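Local structure of cellulase IBT99 (Metagenomes, 6WBT) at residues S148-A151 against A152-K156. The protein probably hydrolyses 6-phospho-alpha-glucosides as a family 4 glycosidase, using bound NAD and a manganese ion. Sequence-based numbering, arbitrary orientation.
Sequences SNPA and AIVAK. With NAD (nicotinamide-adenine-dinucleotide), chain G; G6P (6-O-phosphono-alpha-D-glucopyranose), chain F.
P150 and V154 meet across the first turn of helix 151-161, where the loop after strand 143-146 of the Rossmann-type domain runs into the helix next to the NAD and G6P pocket, to which N149 belongs. P150 holds the N-cap position, and the peptide bond before it is cis. Backbone bonds start the helix: V154 N donates to P150 O at 3.0 Å, almost straight at 170°, while A155 N reaches A151 O at 3.2 Å from 46° above the carbonyl plane. Apolar contacts are lighter. P150 CB faces I153 CD1 at 4.3 Å, and CG2 of V154, set between its own N and carbonyl carbon (chi1 -57° for CG1), lies 3.7 Å from A151 CA. Y119 and T123 of helix 114-136 and L396 of helix 380-402 pack around this turn.

The polar contact is an Asx turn: N149 OD1 accepts from A151 N, 3.3 Å away, on a lone pair in the carbonyl plane. That bond would help fix the rotation of the amide, whose other end serves the ligands. G6P is also hydrogen-bonded to E110 and D172. N149 ND2 makes two weak bonds, to NAD O2D at 3.3 Å and to G6P O3 at 2.6 Å.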
# COMPACT_ATOMS: atom_id res chain seq x y z
N SER A 148 7.35 -23.32 -20.61
CA SER A 148 7.05 -24.61 -20.01
C SER A 148 6.10 -24.43 -18.83
O SER A 148 6.14 -23.42 -18.11
CB SER A 148 8.33 -25.30 -19.55
OG SER A 148 9.07 -24.49 -18.66
N ASN A 149 5.24 -25.42 -18.63
CA ASN A 149 4.20 -25.38 -17.63
C ASN A 149 4.62 -26.13 -16.37
O ASN A 149 5.50 -27.00 -16.42
CB ASN A 149 2.91 -25.99 -18.19
CG ASN A 149 2.08 -24.99 -18.96
OD1 ASN A 149 2.15 -23.79 -18.72
ND2 ASN A 149 1.27 -25.49 -19.90
N PRO A 150 4.03 -25.81 -15.21
CA PRO A 150 3.05 -24.73 -14.99
C PRO A 150 3.72 -23.35 -14.96
O PRO A 150 4.50 -23.07 -14.06
CB PRO A 150 2.45 -25.07 -13.62
CG PRO A 150 2.82 -26.49 -13.36
CD PRO A 150 4.15 -26.66 -14.02
N ALA A 151 3.39 -22.51 -15.95
CA ALA A 151 4.06 -21.22 -16.07
C ALA A 151 3.79 -20.32 -14.87
O ALA A 151 4.60 -19.44 -14.56
CB ALA A 151 3.61 -20.52 -17.36
N ALA A 152 2.67 -20.53 -14.17
CA ALA A 152 2.36 -19.71 -13.01
C ALA A 152 3.29 -20.03 -11.84
O ALA A 152 3.83 -19.12 -11.20
CB ALA A 152 0.90 -19.90 -12.60
N ILE A 153 3.48 -21.32 -11.56
CA ILE A 153 4.28 -21.70 -10.39
C ILE A 153 5.76 -21.50 -10.66
O ILE A 153 6.50 -21.03 -9.79
CB ILE A 153 3.96 -23.16 -10.00
CG1 ILE A 153 2.49 -23.29 -9.59
CG2 ILE A 153 4.88 -23.62 -8.87
CD1 ILE A 153 2.06 -24.71 -9.31
N VAL A 154 6.22 -21.83 -11.87
CA VAL A 154 7.65 -21.74 -12.15
C VAL A 154 8.11 -20.29 -12.23
O VAL A 154 9.24 -19.97 -11.86
CB VAL A 154 8.01 -22.52 -13.44
CG1 VAL A 154 7.56 -23.97 -13.32
CG2 VAL A 154 7.39 -21.86 -14.66
N ALA A 155 7.24 -19.39 -12.69
CA ALA A 155 7.62 -17.98 -12.77
C ALA A 155 7.73 -17.36 -11.39
O ALA A 155 8.65 -16.58 -11.12
CB ALA A 155 6.62 -17.21 -13.64
N LYS A 156 6.79 -17.68 -10.50
CA LYS A 156 6.86 -17.18 -9.13
C LYS A 156 8.04 -17.79 -8.38
O LYS A 156 8.62 -17.13 -7.51
CB LYS A 156 5.55 -17.48 -8.39
CG LYS A 156 5.44 -16.80 -7.04
CD LYS A 156 4.17 -17.23 -6.32
CE LYS A 156 3.28 -16.03 -6.01
NZ LYS A 156 2.78 -15.38 -7.25
PA NAD G . 6.99 -34.12 -23.83
O1A NAD G . 6.86 -34.95 -22.59
O2A NAD G . 6.51 -34.71 -25.12
O5B NAD G . 8.51 -33.65 -23.99
C5B NAD G . 9.16 -32.94 -22.90
C4B NAD G . 10.66 -33.06 -23.04
O4B NAD G . 11.31 -32.40 -21.92
C3B NAD G . 11.21 -34.50 -23.05
O3B NAD G . 12.12 -34.65 -24.14
C2B NAD G . 11.96 -34.59 -21.72
O2B NAD G . 12.99 -35.55 -21.70
C1B NAD G . 12.45 -33.15 -21.59
N9A NAD G . 12.90 -32.78 -20.26
C8A NAD G . 12.37 -33.20 -19.06
N7A NAD G . 12.98 -32.72 -18.02
C5A NAD G . 14.00 -31.94 -18.54
C6A NAD G . 15.01 -31.16 -17.94
N6A NAD G . 15.16 -31.04 -16.62
N1A NAD G . 15.86 -30.51 -18.76
C2A NAD G . 15.71 -30.63 -20.08
N3A NAD G . 14.80 -31.33 -20.76
C4A NAD G . 13.96 -31.97 -19.93
O3 NAD G . 6.23 -32.73 -23.61
PN NAD G . 5.25 -31.86 -24.54
O1N NAD G . 5.90 -31.65 -25.86
O2N NAD G . 3.89 -32.47 -24.50
O5D NAD G . 5.24 -30.48 -23.73
C5D NAD G . 6.52 -29.86 -23.43
C4D NAD G . 6.30 -28.73 -22.45
O4D NAD G . 5.62 -27.64 -23.12
C3D NAD G . 5.43 -29.06 -21.23
O3D NAD G . 6.03 -28.54 -20.06
C2D NAD G . 4.14 -28.31 -21.58
O2D NAD G . 3.28 -28.05 -20.48
C1D NAD G . 4.72 -27.05 -22.21
N1N NAD G . 3.71 -26.27 -22.97
C2N NAD G . 3.23 -25.09 -22.46
C3N NAD G . 2.26 -24.36 -23.14
C7N NAD G . 1.82 -23.05 -22.54
O7N NAD G . 0.65 -22.70 -22.66
N7N NAD G . 2.73 -22.31 -21.94
C4N NAD G . 1.76 -24.86 -24.34
C5N NAD G . 2.28 -26.03 -24.86
C6N NAD G . 3.25 -26.71 -24.16
C1 G6P F . -2.62 -24.71 -24.27
C2 G6P F . -2.27 -24.48 -22.81
C3 G6P F . -1.25 -25.50 -22.32
C4 G6P F . -1.71 -26.91 -22.66
C5 G6P F . -2.01 -27.00 -24.15
C6 G6P F . -2.44 -28.40 -24.58
O1 G6P F . -1.47 -24.45 -25.09
O2 G6P F . -1.73 -23.16 -22.65
O3 G6P F . -1.08 -25.38 -20.90
O4 G6P F . -0.69 -27.86 -22.31
O5 G6P F . -3.04 -26.06 -24.47
O6 G6P F . -2.32 -29.33 -23.50
P G6P F . -2.38 -30.91 -23.80
O1P G6P F . -3.20 -31.47 -22.66
O2P G6P F . -0.94 -31.34 -23.83
O3P G6P F . -3.07 -30.99 -25.15